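Local coordinates for protein RNA-dependent RNA Polymerase (Bombyx mori cytoplasmic polyhedrosis virus, PDB 6TZ0) that transcribes the viral double-stranded RNA genome as an RNA-directed RNA polymerase, making plus strands conservatively, and probably also makes complementary minus strands, at residues S949-L963 and I1099-A1113. Sequence-based numbering, arbitrary orientation.
Sequences SRRAASDLKIRGHAL and IYKSDATLLNDFFVA
The guanidinium of R959 reaches toward two acidic side chains, D955, one turn back in the helix that R959 follows, and D1109 of the facing helix. NH1 of R959 lies 2.9 Å from OD1 of D955, a purely electrostatic pairing because the oxygen sits well out of the guanidinium plane. Across the interface OD2 of D1109 approaches the guanidinium edge in a long salt bridge, 3.7 Å from NH1 of R959. The arginine's charge probably offsets the repulsion between D955 OD2 and D1109 OD2, 3.2 Å apart. Its aliphatic chain, bent at chi2 (74°), also lies against CD1 of L1106. At the far end OG of S949 meets the carbonyl O of A1113, modelled too close for its hydrogen bond to be trusted in detail.

Between these polar ends, S949, A952 and A953 are small enough for A1113 to enter as a knob, with L956 completing the hole. Branched, apolar L956 reaches L1106 with CD2 and F1110 with CD1. Beyond the helix, the flat H961 ring offers a face to methyl CD1 of I1099, a CH-pi contact.

G960, at positive phi, ends helix 945-958 in a Schellman motif; segments 949-958 and 1107-1113 pack roughly antiparallel (144°), a helix pair within the polymerase's C-terminal region.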
ATOM      1  N   SER A 949      10.386  13.476  29.220  1.00 75.09           N
ATOM      2  CA  SER A 949      10.575  12.055  29.484  1.00 75.09           C
ATOM      3  C   SER A 949      12.045  11.726  29.704  1.00 75.09           C
ATOM      4  O   SER A 949      12.380  10.931  30.588  1.00 75.09           O
ATOM      5  CB  SER A 949      10.001  11.232  28.332  1.00 75.09           C
ATOM      6  OG  SER A 949      10.185   9.847  28.550  1.00 75.09           O
ATOM      7  N   ARG A 950      12.935  12.357  28.931  1.00 73.62           N
ATOM      8  CA  ARG A 950      14.370  12.171  29.139  1.00 73.62           C
ATOM      9  C   ARG A 950      14.824  12.760  30.473  1.00 73.62           C
ATOM     10  O   ARG A 950      15.675  12.174  31.156  1.00 73.62           O
ATOM     11  CB  ARG A 950      15.157  12.796  27.990  1.00 73.62           C
ATOM     12  CG  ARG A 950      15.028  12.074  26.666  1.00 73.62           C
ATOM     13  CD  ARG A 950      16.042  12.592  25.662  1.00 73.62           C
ATOM     14  NE  ARG A 950      15.809  13.978  25.292  1.00 73.62           N
ATOM     15  CZ  ARG A 950      15.046  14.346  24.273  1.00 73.62           C
ATOM     16  NH1 ARG A 950      14.460  13.420  23.531  1.00 73.62           N
ATOM     17  NH2 ARG A 950      14.877  15.630  23.992  1.00 73.62           N
ATOM     18  N   ARG A 951      14.254  13.906  30.863  1.00 79.90           N
ATOM     19  CA  ARG A 951      14.570  14.509  32.155  1.00 79.90           C
ATOM     20  C   ARG A 951      14.111  13.632  33.313  1.00 79.90           C
ATOM     21  O   ARG A 951      14.852  13.442  34.284  1.00 79.90           O
ATOM     22  CB  ARG A 951      13.936  15.897  32.248  1.00 79.90           C
ATOM     23  CG  ARG A 951      14.055  16.590  33.609  1.00 79.90           C
ATOM     24  CD  ARG A 951      15.466  17.086  33.914  1.00 79.90           C
ATOM     25  NE  ARG A 951      16.293  16.078  34.573  1.00 79.90           N
ATOM     26  CZ  ARG A 951      17.592  16.220  34.811  1.00 79.90           C
ATOM     27  NH1 ARG A 951      18.216  17.334  34.453  1.00 79.90           N
ATOM     28  NH2 ARG A 951      18.267  15.249  35.412  1.00 79.90           N
ATOM     29  N   ALA A 952      12.905  13.069  33.220  1.00 79.51           N
ATOM     30  CA  ALA A 952      12.420  12.192  34.280  1.00 79.51           C
ATOM     31  C   ALA A 952      13.169  10.867  34.306  1.00 79.51           C
ATOM     32  O   ALA A 952      13.346  10.281  35.381  1.00 79.51           O
ATOM     33  CB  ALA A 952      10.925  11.949  34.118  1.00 79.51           C
ATOM     34  N   ALA A 953      13.635  10.392  33.148  1.00 79.53           N
ATOM     35  CA  ALA A 953      14.452   9.185  33.121  1.00 79.53           C
ATOM     36  C   ALA A 953      15.809   9.424  33.767  1.00 79.53           C
ATOM     37  O   ALA A 953      16.312   8.563  34.496  1.00 79.53           O
ATOM     38  CB  ALA A 953      14.620   8.699  31.684  1.00 79.53           C
ATOM     39  N   SER A 954      16.404  10.597  33.535  1.00 80.67           N
ATOM     40  CA  SER A 954      17.646  10.937  34.222  1.00 80.67           C
ATOM     41  C   SER A 954      17.426  11.140  35.717  1.00 80.67           C
ATOM     42  O   SER A 954      18.309  10.819  36.528  1.00 80.67           O
ATOM     43  CB  SER A 954      18.258  12.189  33.603  1.00 80.67           C
ATOM     44  OG  SER A 954      19.433  12.570  34.291  1.00 80.67           O
ATOM     45  N   ASP A 955      16.253  11.656  36.095  1.00 83.11           N
ATOM     46  CA  ASP A 955      15.911  11.820  37.504  1.00 83.11           C
ATOM     47  C   ASP A 955      15.765  10.466  38.194  1.00 83.11           C
ATOM     48  O   ASP A 955      16.167  10.304  39.352  1.00 83.11           O
ATOM     49  CB  ASP A 955      14.620  12.631  37.621  1.00 83.11           C
ATOM     50  CG  ASP A 955      14.397  13.193  39.010  1.00 83.11           C
ATOM     51  OD1 ASP A 955      15.270  13.025  39.884  1.00 83.11           O
ATOM     52  OD2 ASP A 955      13.329  13.800  39.231  1.00 83.11           O
ATOM     53  N   LEU A 956      15.188   9.483  37.500  1.00 82.14           N
ATOM     54  CA  LEU A 956      15.171   8.118  38.021  1.00 82.14           C
ATOM     55  C   LEU A 956      16.562   7.499  38.034  1.00 82.14           C
ATOM     56  O   LEU A 956      16.855   6.659  38.892  1.00 82.14           O
ATOM     57  CB  LEU A 956      14.228   7.256  37.191  1.00 82.14           C
ATOM     58  CG  LEU A 956      12.751   7.552  37.390  1.00 82.14           C
ATOM     59  CD1 LEU A 956      11.953   6.868  36.324  1.00 82.14           C
ATOM     60  CD2 LEU A 956      12.341   7.037  38.743  1.00 82.14           C
ATOM     61  N   LYS A 957      17.414   7.887  37.084  1.00 81.94           N
ATOM     62  CA  LYS A 957      18.771   7.355  37.015  1.00 81.94           C
ATOM     63  C   LYS A 957      19.613   7.799  38.204  1.00 81.94           C
ATOM     64  O   LYS A 957      20.358   6.995  38.777  1.00 81.94           O
ATOM     65  CB  LYS A 957      19.425   7.793  35.708  1.00 81.94           C
ATOM     66  CG  LYS A 957      20.852   7.335  35.517  1.00 81.94           C
ATOM     67  CD  LYS A 957      20.933   5.840  35.336  1.00 81.94           C
ATOM     68  CE  LYS A 957      22.363   5.411  35.083  1.00 81.94           C
ATOM     69  NZ  LYS A 957      22.862   5.945  33.786  1.00 81.94           N
ATOM     70  N   ILE A 958      19.505   9.070  38.597  1.00 82.45           N
ATOM     71  CA  ILE A 958      20.362   9.568  39.669  1.00 82.45           C
ATOM     72  C   ILE A 958      19.918   9.063  41.046  1.00 82.45           C
ATOM     73  O   ILE A 958      20.745   8.977  41.962  1.00 82.45           O
ATOM     74  CB  ILE A 958      20.443  11.107  39.591  1.00 82.45           C
ATOM     75  CG1 ILE A 958      21.618  11.652  40.411  1.00 82.45           C
ATOM     76  CG2 ILE A 958      19.139  11.758  40.013  1.00 82.45           C
ATOM     77  CD1 ILE A 958      21.974  13.085  40.093  1.00 82.45           C
ATOM     78  N   ARG A 959      18.656   8.667  41.209  1.00 85.09           N
ATOM     79  CA  ARG A 959      18.196   8.085  42.466  1.00 85.09           C
ATOM     80  C   ARG A 959      18.442   6.585  42.556  1.00 85.09           C
ATOM     81  O   ARG A 959      17.991   5.955  43.518  1.00 85.09           O
ATOM     82  CB  ARG A 959      16.704   8.373  42.686  1.00 85.09           C
ATOM     83  CG  ARG A 959      16.381   9.679  43.426  1.00 85.09           C
ATOM     84  CD  ARG A 959      16.596  10.912  42.562  1.00 85.09           C
ATOM     85  NE  ARG A 959      16.181  12.151  43.214  1.00 85.09           N
ATOM     86  CZ  ARG A 959      14.971  12.688  43.100  1.00 85.09           C
ATOM     87  NH1 ARG A 959      14.050  12.101  42.352  1.00 85.09           N
ATOM     88  NH2 ARG A 959      14.683  13.819  43.726  1.00 85.09           N
ATOM     89  N   GLY A 960      19.130   5.997  41.587  1.00 84.41           N
ATOM     90  CA  GLY A 960      19.467   4.595  41.626  1.00 84.41           C
ATOM     91  C   GLY A 960      18.440   3.646  41.054  1.00 84.41           C
ATOM     92  O   GLY A 960      18.387   2.492  41.491  1.00 84.41           O
ATOM     93  N   HIS A 961      17.617   4.088  40.102  1.00 83.62           N
ATOM     94  CA  HIS A 961      16.640   3.216  39.442  1.00 83.62           C
ATOM     95  C   HIS A 961      16.712   3.494  37.942  1.00 83.62           C
ATOM     96  O   HIS A 961      15.945   4.299  37.408  1.00 83.62           O
ATOM     97  CB  HIS A 961      15.241   3.440  39.993  1.00 83.62           C
ATOM     98  CG  HIS A 961      15.096   3.063  41.432  1.00 83.62           C
ATOM     99  ND1 HIS A 961      14.982   1.755  41.853  1.00 83.62           N
ATOM    100  CD2 HIS A 961      15.052   3.823  42.552  1.00 83.62           C
ATOM    101  CE1 HIS A 961      14.870   1.727  43.169  1.00 83.62           C
ATOM    102  NE2 HIS A 961      14.910   2.968  43.618  1.00 83.62           N
ATOM    103  N   ALA A 962      17.622   2.803  37.265  1.00 82.02           N
ATOM    104  CA  ALA A 962      17.839   3.030  35.847  1.00 82.02           C
ATOM    105  C   ALA A 962      16.775   2.324  35.021  1.00 82.02           C
ATOM    106  O   ALA A 962      16.415   1.177  35.295  1.00 82.02           O
ATOM    107  CB  ALA A 962      19.226   2.539  35.435  1.00 82.02           C
ATOM    108  N   LEU A 963      16.274   3.018  34.007  1.00 79.97           N
ATOM    109  CA  LEU A 963      15.345   2.437  33.055  1.00 79.97           C
ATOM    110  C   LEU A 963      16.074   2.137  31.756  1.00 79.97           C
ATOM    111  O   LEU A 963      16.997   2.855  31.363  1.00 79.97           O
ATOM    112  CB  LEU A 963      14.167   3.372  32.768  1.00 79.97           C
ATOM    113  CG  LEU A 963      13.216   3.769  33.897  1.00 79.97           C
ATOM    114  CD1 LEU A 963      12.152   4.691  33.343  1.00 79.97           C
ATOM    115  CD2 LEU A 963      12.583   2.573  34.577  1.00 79.97           C
ATOM    116  N   ILE A1099       9.953  -0.306  40.785  1.00 84.74           N
ATOM    117  CA  ILE A1099       9.896   1.020  41.401  1.00 84.74           C
ATOM    118  C   ILE A1099       8.635   1.183  42.259  1.00 84.74           C
ATOM    119  O   ILE A1099       8.584   2.062  43.129  1.00 84.74           O
ATOM    120  CB  ILE A1099      10.058   2.094  40.302  1.00 84.74           C
ATOM    121  CG1 ILE A1099      10.345   3.483  40.878  1.00 84.74           C
ATOM    122  CG2 ILE A1099       8.847   2.182  39.432  1.00 84.74           C
ATOM    123  CD1 ILE A1099      11.629   3.579  41.624  1.00 84.74           C
ATOM    124  N   TYR A1100       7.636   0.318  42.078  1.00 82.39           N
ATOM    125  CA  TYR A1100       6.460   0.312  42.943  1.00 82.39           C
ATOM    126  C   TYR A1100       6.775  -0.304  44.301  1.00 82.39           C
ATOM    127  O   TYR A1100       6.366   0.225  45.340  1.00 82.39           O
ATOM    128  CB  TYR A1100       5.329  -0.445  42.248  1.00 82.39           C
ATOM    129  CG  TYR A1100       4.059  -0.600  43.044  1.00 82.39           C
ATOM    130  CD1 TYR A1100       3.184   0.463  43.210  1.00 82.39           C
ATOM    131  CD2 TYR A1100       3.720  -1.825  43.604  1.00 82.39           C
ATOM    132  CE1 TYR A1100       2.012   0.314  43.929  1.00 82.39           C
ATOM    133  CE2 TYR A1100       2.557  -1.985  44.323  1.00 82.39           C
ATOM    134  CZ  TYR A1100       1.706  -0.916  44.483  1.00 82.39           C
ATOM    135  OH  TYR A1100       0.547  -1.080  45.202  1.00 82.39           O
ATOM    136  N   LYS A1101       7.498  -1.430  44.313  1.00 82.61           N
ATOM    137  CA  LYS A1101       7.900  -2.049  45.574  1.00 82.61           C
ATOM    138  C   LYS A1101       8.925  -1.218  46.333  1.00 82.61           C
ATOM    139  O   LYS A1101       9.045  -1.367  47.553  1.00 82.61           O
ATOM    140  CB  LYS A1101       8.455  -3.452  45.323  1.00 82.61           C
ATOM    141  CG  LYS A1101       7.461  -4.475  44.779  1.00 82.61           C
ATOM    142  CD  LYS A1101       6.517  -5.028  45.848  1.00 82.61           C
ATOM    143  CE  LYS A1101       5.128  -4.406  45.808  1.00 82.61           C
ATOM    144  NZ  LYS A1101       4.217  -5.060  46.784  1.00 82.61           N
ATOM    145  N   SER A1102       9.663  -0.353  45.642  1.00 85.17           N
ATOM    146  CA  SER A1102      10.567   0.609  46.258  1.00 85.17           C
ATOM    147  C   SER A1102       9.807   1.858  46.692  1.00 85.17           C
ATOM    148  O   SER A1102       8.583   1.813  46.861  1.00 85.17           O
ATOM    149  CB  SER A1102      11.699   0.971  45.298  1.00 85.17           C
ATOM    150  OG  SER A1102      12.508  -0.159  45.035  1.00 85.17           O
ATOM    151  N   ASP A1103      10.535   2.948  46.940  1.00 89.51           N
ATOM    152  CA  ASP A1103       9.925   4.210  47.349  1.00 89.51           C
ATOM    153  C   ASP A1103       8.966   4.738  46.285  1.00 89.51           C
ATOM    154  O   ASP A1103       9.206   4.619  45.082  1.00 89.51           O
ATOM    155  CB  ASP A1103      11.004   5.256  47.634  1.00 89.51           C
ATOM    156  CG  ASP A1103      11.790   4.959  48.900  1.00 89.51           C
ATOM    157  OD1 ASP A1103      11.224   4.345  49.829  1.00 89.51           O
ATOM    158  OD2 ASP A1103      12.976   5.347  48.965  1.00 89.51           O
ATOM    159  N   ALA A1104       7.861   5.317  46.749  1.00 88.91           N
ATOM    160  CA  ALA A1104       6.779   5.760  45.882  1.00 88.91           C
ATOM    161  C   ALA A1104       6.934   7.197  45.414  1.00 88.91           C
ATOM    162  O   ALA A1104       6.155   7.642  44.564  1.00 88.91           O
ATOM    163  CB  ALA A1104       5.437   5.605  46.599  1.00 88.91           C
ATOM    164  N   THR A1105       7.909   7.937  45.947  1.00 88.69           N
ATOM    165  CA  THR A1105       8.143   9.300  45.492  1.00 88.69           C
ATOM    166  C   THR A1105       8.748   9.344  44.096  1.00 88.69           C
ATOM    167  O   THR A1105       8.609  10.357  43.403  1.00 88.69           O
ATOM    168  CB  THR A1105       9.053  10.035  46.477  1.00 88.69           C
ATOM    169  OG1 THR A1105      10.321   9.372  46.546  1.00 88.69           O
ATOM    170  CG2 THR A1105       8.425  10.055  47.864  1.00 88.69           C
ATOM    171  N   LEU A1106       9.406   8.268  43.669  1.00 86.66           N
ATOM    172  CA  LEU A1106       9.987   8.192  42.338  1.00 86.66           C
ATOM    173  C   LEU A1106       8.991   7.725  41.285  1.00 86.66           C
ATOM    174  O   LEU A1106       9.359   7.617  40.112  1.00 86.66           O
ATOM    175  CB  LEU A1106      11.189   7.242  42.338  1.00 86.66           C
ATOM    176  CG  LEU A1106      12.584   7.710  42.771  1.00 86.66           C
ATOM    177  CD1 LEU A1106      13.039   8.884  41.920  1.00 86.66           C
ATOM    178  CD2 LEU A1106      12.692   8.030  44.258  1.00 86.66           C
ATOM    179  N   LEU A1107       7.806   7.306  41.741  1.00 83.31           N
ATOM    180  CA  LEU A1107       6.752   6.752  40.878  1.00 83.31           C
ATOM    181  C   LEU A1107       6.178   7.711  39.845  1.00 83.31           C
ATOM    182  O   LEU A1107       6.000   7.347  38.685  1.00 83.31           O
ATOM    183  CB  LEU A1107       5.622   6.174  41.734  1.00 83.31           C
ATOM    184  CG  LEU A1107       4.737   5.117  41.073  1.00 83.31           C
ATOM    185  CD1 LEU A1107       4.141   5.653  39.782  1.00 83.31           C
ATOM    186  CD2 LEU A1107       5.530   3.846  40.817  1.00 83.31           C
ATOM    187  N   ASN A1108       5.884   8.934  40.264  1.00 83.42           N
ATOM    188  CA  ASN A1108       5.416   9.947  39.325  1.00 83.42           C
ATOM    189  C   ASN A1108       6.481  10.270  38.282  1.00 83.42           C
ATOM    190  O   ASN A1108       6.150  10.567  37.129  1.00 83.42           O
ATOM    191  CB  ASN A1108       5.001  11.207  40.081  1.00 83.42           C
ATOM    192  CG  ASN A1108       3.730  11.009  40.885  1.00 83.42           C
ATOM    193  OD1 ASN A1108       2.772  10.401  40.410  1.00 83.42           O
ATOM    194  ND2 ASN A1108       3.718  11.514  42.113  1.00 83.42           N
ATOM    195  N   ASP A1109       7.760  10.194  38.664  1.00 84.25           N
ATOM    196  CA  ASP A1109       8.839  10.303  37.689  1.00 84.25           C
ATOM    197  C   ASP A1109       8.824   9.144  36.706  1.00 84.25           C
ATOM    198  O   ASP A1109       9.155   9.334  35.531  1.00 84.25           O
ATOM    199  CB  ASP A1109      10.191  10.366  38.396  1.00 84.25           C
ATOM    200  CG  ASP A1109      10.402  11.669  39.128  1.00 84.25           C
ATOM    201  OD1 ASP A1109       9.884  12.703  38.660  1.00 84.25           O
ATOM    202  OD2 ASP A1109      11.084  11.656  40.174  1.00 84.25           O
ATOM    203  N   PHE A1110       8.434   7.947  37.163  1.00 81.60           N
ATOM    204  CA  PHE A1110       8.224   6.828  36.250  1.00 81.60           C
ATOM    205  C   PHE A1110       7.107   7.128  35.265  1.00 81.60           C
ATOM    206  O   PHE A1110       7.239   6.852  34.070  1.00 81.60           O
ATOM    207  CB  PHE A1110       7.917   5.548  37.029  1.00 81.60           C
ATOM    208  CG  PHE A1110       7.579   4.369  36.156  1.00 81.60           C
ATOM    209  CD1 PHE A1110       8.569   3.691  35.473  1.00 81.60           C
ATOM    210  CD2 PHE A1110       6.266   3.937  36.024  1.00 81.60           C
ATOM    211  CE1 PHE A1110       8.261   2.611  34.670  1.00 81.60           C
ATOM    212  CE2 PHE A1110       5.952   2.859  35.218  1.00 81.60           C
ATOM    213  CZ  PHE A1110       6.951   2.196  34.543  1.00 81.60           C
ATOM    214  N   PHE A1111       6.009   7.716  35.745  1.00 81.95           N
ATOM    215  CA  PHE A1111       4.909   8.072  34.849  1.00 81.95           C
ATOM    216  C   PHE A1111       5.300   9.135  33.829  1.00 81.95           C
ATOM    217  O   PHE A1111       4.848   9.081  32.680  1.00 81.95           O
ATOM    218  CB  PHE A1111       3.716   8.545  35.670  1.00 81.95           C
ATOM    219  CG  PHE A1111       3.021   7.446  36.395  1.00 81.95           C
ATOM    220  CD1 PHE A1111       3.086   6.149  35.926  1.00 81.95           C
ATOM    221  CD2 PHE A1111       2.355   7.697  37.575  1.00 81.95           C
ATOM    222  CE1 PHE A1111       2.465   5.131  36.598  1.00 81.95           C
ATOM    223  CE2 PHE A1111       1.731   6.676  38.254  1.00 81.95           C
ATOM    224  CZ  PHE A1111       1.784   5.389  37.761  1.00 81.95           C
ATOM    225  N   VAL A1112       6.130  10.099  34.226  1.00 81.83           N
ATOM    226  CA  VAL A1112       6.573  11.119  33.280  1.00 81.83           C
ATOM    227  C   VAL A1112       7.589  10.543  32.289  1.00 81.83           C
ATOM    228  O   VAL A1112       7.571  10.896  31.103  1.00 81.83           O
ATOM    229  CB  VAL A1112       7.123  12.342  34.043  1.00 81.83           C
ATOM    230  CG1 VAL A1112       7.662  13.412  33.099  1.00 81.83           C
ATOM    231  CG2 VAL A1112       6.038  12.951  34.899  1.00 81.83           C
ATOM    232  N   ALA A1113       8.452   9.621  32.732  1.00 80.32           N
ATOM    233  CA  ALA A1113       9.438   9.029  31.832  1.00 80.32           C
ATOM    234  C   ALA A1113       8.786   8.098  30.814  1.00 80.32           C
ATOM    235  O   ALA A1113       9.204   8.054  29.653  1.00 80.32           O
ATOM    236  CB  ALA A1113      10.502   8.288  32.635  1.00 80.32           C
TER